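PDB 2GH0: GDNF family receptor alpha-3, which acts as the cell-surface receptor for artemin, a growth factor supporting peripheral neurons, whose binding leads to autophosphorylation and activation of RET. Local coordinates for residues 9-12 / 13-16; 196-199 / 200-204. All coordinates share one frame; numbering follows the deposited sequence.

Contact 1: residues 9-12 / 13-16; sequences SDLC and LKFA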
ATOM      1  N   SER C   9     -22.002  16.852  31.750  1.00 46.73           N
ATOM      2  CA  SER C   9     -21.547  15.488  32.032  1.00 45.17           C
ATOM      3  C   SER C   9     -21.469  15.265  33.538  1.00 43.77           C
ATOM      4  O   SER C   9     -21.089  16.176  34.278  1.00 44.36           O
ATOM      5  CB  SER C   9     -20.165  15.285  31.428  1.00 44.39           C
ATOM      6  OG  SER C   9     -20.304  15.186  30.025  1.00 45.95           O
ATOM      7  N   ASP C  10     -21.779  14.059  33.997  1.00 41.68           N
ATOM      8  CA  ASP C  10     -21.650  13.774  35.413  1.00 40.22           C
ATOM      9  C   ASP C  10     -20.185  13.516  35.756  1.00 38.37           C
ATOM     10  O   ASP C  10     -19.331  13.397  34.863  1.00 36.20           O
ATOM     11  CB  ASP C  10     -22.525  12.594  35.810  1.00 40.86           C
ATOM     12  CG  ASP C  10     -22.120  11.280  35.110  1.00 42.73           C
ATOM     13  OD1 ASP C  10     -22.921  10.711  34.325  1.00 48.63           O
ATOM     14  OD2 ASP C  10     -21.024  10.784  35.367  1.00 46.24           O
ATOM     15  N   LEU C  11     -19.879  13.472  37.045  1.00 36.33           N
ATOM     16  CA  LEU C  11     -18.473  13.412  37.440  1.00 35.39           C
ATOM     17  C   LEU C  11     -17.913  12.009  37.255  1.00 34.42           C
ATOM     18  O   LEU C  11     -16.724  11.845  37.073  1.00 33.72           O
ATOM     19  CB  LEU C  11     -18.269  13.857  38.905  1.00 36.59           C
ATOM     20  CG  LEU C  11     -18.604  15.345  39.098  1.00 36.94           C
ATOM     21  CD1 LEU C  11     -18.202  15.819  40.473  1.00 39.74           C
ATOM     22  CD2 LEU C  11     -17.903  16.182  38.065  1.00 43.46           C
ATOM     23  N   CYS C  12     -18.759  10.990  37.289  1.00 33.73           N
ATOM     24  CA  CYS C  12     -18.233   9.645  36.978  1.00 33.77           C
ATOM     25  C   CYS C  12     -17.685   9.585  35.532  1.00 32.31           C
ATOM     26  O   CYS C  12     -16.614   9.058  35.307  1.00 32.65           O
ATOM     27  CB  CYS C  12     -19.288   8.582  37.210  1.00 33.89           C
ATOM     28  SG  CYS C  12     -19.445   8.308  39.031  1.00 39.61           S
ATOM     29  N   LEU C  13     -18.403  10.181  34.587  1.00 32.82           N
ATOM     30  CA  LEU C  13     -17.942  10.287  33.203  1.00 32.29           C
ATOM     31  C   LEU C  13     -16.666  11.126  33.164  1.00 32.77           C
ATOM     32  O   LEU C  13     -15.698  10.735  32.530  1.00 31.74           O
ATOM     33  CB  LEU C  13     -19.019  10.911  32.279  1.00 32.25           C
ATOM     34  CG  LEU C  13     -18.609  11.115  30.805  1.00 32.68           C
ATOM     35  CD1 LEU C  13     -17.973   9.856  30.168  1.00 34.36           C
ATOM     36  CD2 LEU C  13     -19.781  11.586  29.955  1.00 33.54           C
ATOM     37  N   LYS C  14     -16.684  12.302  33.790  1.00 31.51           N
ATOM     38  CA  LYS C  14     -15.465  13.136  33.819  1.00 32.83           C
ATOM     39  C   LYS C  14     -14.233  12.407  34.378  1.00 33.26           C
ATOM     40  O   LYS C  14     -13.110  12.511  33.806  1.00 32.26           O
ATOM     41  CB  LYS C  14     -15.719  14.462  34.551  1.00 33.52           C
ATOM     42  CG  LYS C  14     -16.635  15.397  33.795  1.00 33.82           C
ATOM     43  CD  LYS C  14     -16.834  16.670  34.653  1.00 41.47           C
ATOM     44  CE  LYS C  14     -17.755  17.711  34.018  1.00 44.28           C
ATOM     45  NZ  LYS C  14     -17.396  19.126  34.511  1.00 48.64           N
ATOM     46  N   PHE C  15     -14.389  11.692  35.491  1.00 31.98           N
ATOM     47  CA  PHE C  15     -13.245  10.920  36.009  1.00 33.43           C
ATOM     48  C   PHE C  15     -12.758   9.756  35.149  1.00 32.44           C
ATOM     49  O   PHE C  15     -11.561   9.456  35.137  1.00 32.52           O
ATOM     50  CB  PHE C  15     -13.473  10.463  37.446  1.00 35.10           C
ATOM     51  CG  PHE C  15     -13.290  11.583  38.441  1.00 36.02           C
ATOM     52  CD1 PHE C  15     -14.400  12.268  38.943  1.00 37.23           C
ATOM     53  CD2 PHE C  15     -12.016  11.931  38.855  1.00 33.53           C
ATOM     54  CE1 PHE C  15     -14.266  13.329  39.849  1.00 39.71           C
ATOM     55  CE2 PHE C  15     -11.841  13.005  39.750  1.00 36.71           C
ATOM     56  CZ  PHE C  15     -12.969  13.708  40.254  1.00 38.60           C
ATOM     57  N   ALA C  16     -13.681   9.101  34.457  1.00 32.86           N
ATOM     58  CA  ALA C  16     -13.312   8.097  33.428  1.00 31.50           C
ATOM     59  C   ALA C  16     -12.438   8.782  32.413  1.00 31.90           C
ATOM     60  O   ALA C  16     -11.414   8.276  32.007  1.00 32.77           O
ATOM     61  CB  ALA C  16     -14.568   7.493  32.750  1.00 32.11           C
TER

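Contact 2: residues 196-199 / 200-204; sequences AAKM and RFHSQ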
ATOM      1  N   ALA C 196     -16.665   8.156  51.528  1.00 33.24           N
ATOM      2  CA  ALA C 196     -17.389   9.451  51.529  1.00 33.60           C
ATOM      3  C   ALA C 196     -16.456  10.652  51.406  1.00 33.13           C
ATOM      4  O   ALA C 196     -16.708  11.608  50.628  1.00 31.35           O
ATOM      5  CB  ALA C 196     -18.181   9.564  52.800  1.00 35.52           C
ATOM      6  N   ALA C 197     -15.367  10.629  52.179  1.00 32.20           N
ATOM      7  CA  ALA C 197     -14.407  11.779  52.135  1.00 33.31           C
ATOM      8  C   ALA C 197     -13.767  11.909  50.734  1.00 32.83           C
ATOM      9  O   ALA C 197     -13.560  13.010  50.223  1.00 33.67           O
ATOM     10  CB  ALA C 197     -13.305  11.608  53.222  1.00 31.78           C
ATOM     11  N   LYS C 198     -13.421  10.761  50.153  1.00 33.12           N
ATOM     12  CA  LYS C 198     -12.782  10.735  48.839  1.00 32.07           C
ATOM     13  C   LYS C 198     -13.767  11.228  47.826  1.00 32.99           C
ATOM     14  O   LYS C 198     -13.414  11.990  46.933  1.00 31.39           O
ATOM     15  CB  LYS C 198     -12.384   9.281  48.483  1.00 32.83           C
ATOM     16  CG  LYS C 198     -11.491   9.150  47.186  1.00 33.26           C
ATOM     17  CD  LYS C 198     -10.288  10.140  47.218  1.00 33.86           C
ATOM     18  CE  LYS C 198      -9.229   9.778  48.232  1.00 34.16           C
ATOM     19  NZ  LYS C 198      -8.028  10.772  48.064  1.00 33.32           N
ATOM     20  N   MET C 199     -15.023  10.788  47.940  1.00 31.71           N
ATOM     21  CA  MET C 199     -16.033  11.368  47.031  1.00 32.99           C
ATOM     22  C   MET C 199     -16.223  12.877  47.133  1.00 32.51           C
ATOM     23  O   MET C 199     -16.417  13.568  46.099  1.00 34.07           O
ATOM     24  CB  MET C 199     -17.385  10.599  47.178  1.00 33.73           C
ATOM     25  CG  MET C 199     -17.288   9.178  46.521  1.00 32.40           C
ATOM     26  SD  MET C 199     -18.952   8.504  46.643  1.00 35.75           S
ATOM     27  CE  MET C 199     -18.656   6.858  45.980  1.00 35.42           C
ATOM     28  N   ARG C 200     -16.271  13.421  48.356  1.00 32.00           N
ATOM     29  CA  ARG C 200     -16.307  14.877  48.548  1.00 33.11           C
ATOM     30  C   ARG C 200     -15.115  15.543  47.875  1.00 31.16           C
ATOM     31  O   ARG C 200     -15.243  16.549  47.171  1.00 30.07           O
ATOM     32  CB  ARG C 200     -16.352  15.272  50.043  1.00 32.57           C
ATOM     33  CG  ARG C 200     -17.684  14.966  50.917  1.00 39.22           C
ATOM     34  CD  ARG C 200     -17.292  15.168  52.551  1.00 33.67           C
ATOM     35  NE  ARG C 200     -17.752  13.942  53.289  1.00 46.34           N
ATOM     36  CZ  ARG C 200     -17.083  13.386  54.270  1.00 45.85           C
ATOM     37  NH1 ARG C 200     -15.936  13.873  54.613  1.00 35.05           N
ATOM     38  NH2 ARG C 200     -17.537  12.306  54.900  1.00 53.63           N
ATOM     39  N   PHE C 201     -13.941  14.941  48.054  1.00 32.49           N
ATOM     40  CA  PHE C 201     -12.734  15.532  47.431  1.00 32.70           C
ATOM     41  C   PHE C 201     -12.913  15.571  45.927  1.00 32.66           C
ATOM     42  O   PHE C 201     -12.632  16.562  45.285  1.00 32.27           O
ATOM     43  CB  PHE C 201     -11.478  14.705  47.762  1.00 33.45           C
ATOM     44  CG  PHE C 201     -10.305  15.039  46.877  1.00 32.84           C
ATOM     45  CD1 PHE C 201      -9.740  16.320  46.899  1.00 35.84           C
ATOM     46  CD2 PHE C 201      -9.783  14.049  45.998  1.00 34.57           C
ATOM     47  CE1 PHE C 201      -8.656  16.639  46.025  1.00 34.85           C
ATOM     48  CE2 PHE C 201      -8.721  14.331  45.185  1.00 37.41           C
ATOM     49  CZ  PHE C 201      -8.166  15.618  45.184  1.00 34.02           C
ATOM     50  N   HIS C 202     -13.389  14.460  45.366  1.00 32.75           N
ATOM     51  CA  HIS C 202     -13.702  14.436  43.923  1.00 32.76           C
ATOM     52  C   HIS C 202     -14.686  15.514  43.420  1.00 31.77           C
ATOM     53  O   HIS C 202     -14.435  16.156  42.376  1.00 33.70           O
ATOM     54  CB  HIS C 202     -14.165  13.007  43.535  1.00 30.62           C
ATOM     55  CG  HIS C 202     -13.045  12.028  43.595  1.00 31.27           C
ATOM     56  ND1 HIS C 202     -13.237  10.695  43.787  1.00 32.02           N
ATOM     57  CD2 HIS C 202     -11.698  12.210  43.508  1.00 29.93           C
ATOM     58  CE1 HIS C 202     -12.070  10.064  43.804  1.00 32.24           C
ATOM     59  NE2 HIS C 202     -11.117  10.965  43.651  1.00 33.81           N
ATOM     60  N   SER C 203     -15.772  15.739  44.128  1.00 33.01           N
ATOM     61  CA  SER C 203     -16.701  16.847  43.821  1.00 34.38           C
ATOM     62  C   SER C 203     -15.999  18.217  43.863  1.00 34.99           C
ATOM     63  O   SER C 203     -16.288  19.121  43.045  1.00 33.78           O
ATOM     64  CB  SER C 203     -17.902  16.907  44.786  1.00 34.51           C
ATOM     65  OG  SER C 203     -18.534  15.639  44.737  1.00 41.64           O
ATOM     66  N   GLN C 204     -15.066  18.350  44.804  1.00 32.67           N
ATOM     67  CA  GLN C 204     -14.424  19.634  45.020  1.00 34.72           C
ATOM     68  C   GLN C 204     -13.369  19.950  43.979  1.00 35.50           C
ATOM     69  O   GLN C 204     -13.158  21.135  43.622  1.00 35.14           O
ATOM     70  CB  GLN C 204     -13.842  19.672  46.428  1.00 34.08           C
ATOM     71  CG  GLN C 204     -14.943  19.644  47.507  1.00 33.56           C
ATOM     72  CD  GLN C 204     -14.411  19.225  48.907  1.00 34.43           C
ATOM     73  OE1 GLN C 204     -13.186  19.232  49.174  1.00 34.24           O
ATOM     74  NE2 GLN C 204     -15.331  18.906  49.798  1.00 31.74           N
TER

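Contact 1: residues 9-12 / 13-16
Asp10 OD2 accepts from Leu13 N at 2.8 Å, on the syn side of the carboxylate but 29° out of its plane. Asp10 holds the N-cap position just before helix 11-20, and this is a capping bond from its side chain to an amide of the first turn. The torsion explains the reach: CG sits between the backbone N and the carbonyl carbon (chi1 63°), which folds the carboxylate onto the amide. A negative charge there would probably interact favourably with the helix dipole. Behind the cap the regular i to i+4 bonds begin: Lys14 N to Asp10 O at 3.1 Å, nearly straight at 171°, then Phe15 N to Leu11 O and Ala16 N to Cys12 O. Leu11 O also lies near the plane of the Phe15 ring at its edge, 3.0 Å from Phe15 CD1, while Leu11 CB packs on Phe15 CE1 at 4.1 Å. Lys14, extended beyond CG, runs back toward the N terminus; its CD meets Leu11 CD2 at 3.6 Å and its CE passes Ser9 O at 3.7 Å. Separately, the CD2 methyl of Leu13 reaches Ser9 OG at 3.6 Å. Further out, the Cys12-Cys68 disulfide ties this first turn to the chain beyond helix 59-66, Asp10 and Cys12 touch Cys77 of helix 75-83, and the Phe15 ring meets His202 of helix 189-205.

Contact 2: residues 196-199 / 200-204
Lys198 O receives His202 N at 2.9 Å and also lies over one face of the His202 imidazole, offset toward its rim. This is an i to i+4 step within helix 189-205, the last helix modelled in this part of the receptor, and the same pattern links Arg200 N to Ala196 O, Phe201 N to Ala197 O and Ser203 N to Met199 O. The ring's ND1, though 3.4 Å from Lys198 O, has too poor an angle to bond there; it is hydrogen-bonded instead to Leu67 O. CG of His202 is anti to its carbonyl carbon (chi1 -70°), which carries the ring back along the helix to the Lys198 side chain. That chain bends at chi2 and chi3, and its CG touches His202 CE1 at 3.6 Å while its CD passes His202 NE2 at 3.8 Å. The same CD approaches Phe201 CD2 at 4.1 Å, so the lysine methylenes meet both rings. Replacing His202 by an alanine would probably leave Leu67 O without its imidazole donor and open a gap beside the Lys198 methylenes. Two residues before His202, the Arg200 side chain runs toward the N terminus of the helix, bent at chi3, and presents one guanidinium face to the backbone of Ala196 and Ala197. Its NH2 has a long, weak ion pair with Glu193 OE1. Around the rest of the segment, Ala197 and Lys198 touch helix 135-143. The terminal nitrogens of the guanidinium meet methyl groups, Arg200 NH2 lying 3.5 Å from Ala196 CB and Arg200 NH1 3.7 Å from Ala197 CB.

Contact 1 comes first, at the N-terminal end of the modelled chain, where residues 9-10 lead into helix 11-20 and 11-16 form its first turns. Contact 2 follows near the C-terminal end, within helix 189-205. Neither encloses a loop, since each joins consecutive residues; the two stand in series without nesting or crossing. Most of the modelled chain, residues 17-195, runs between them, yet their centres are only about 13 Å apart. Direct packing supports this proximity: Phe15 CZ lies 3.6 Å from His202 O, and Leu11 CD1 lies 3.8 Å from Ser203 CA. The final helix thus packs against the first, bringing the two ends of the modelled chain together.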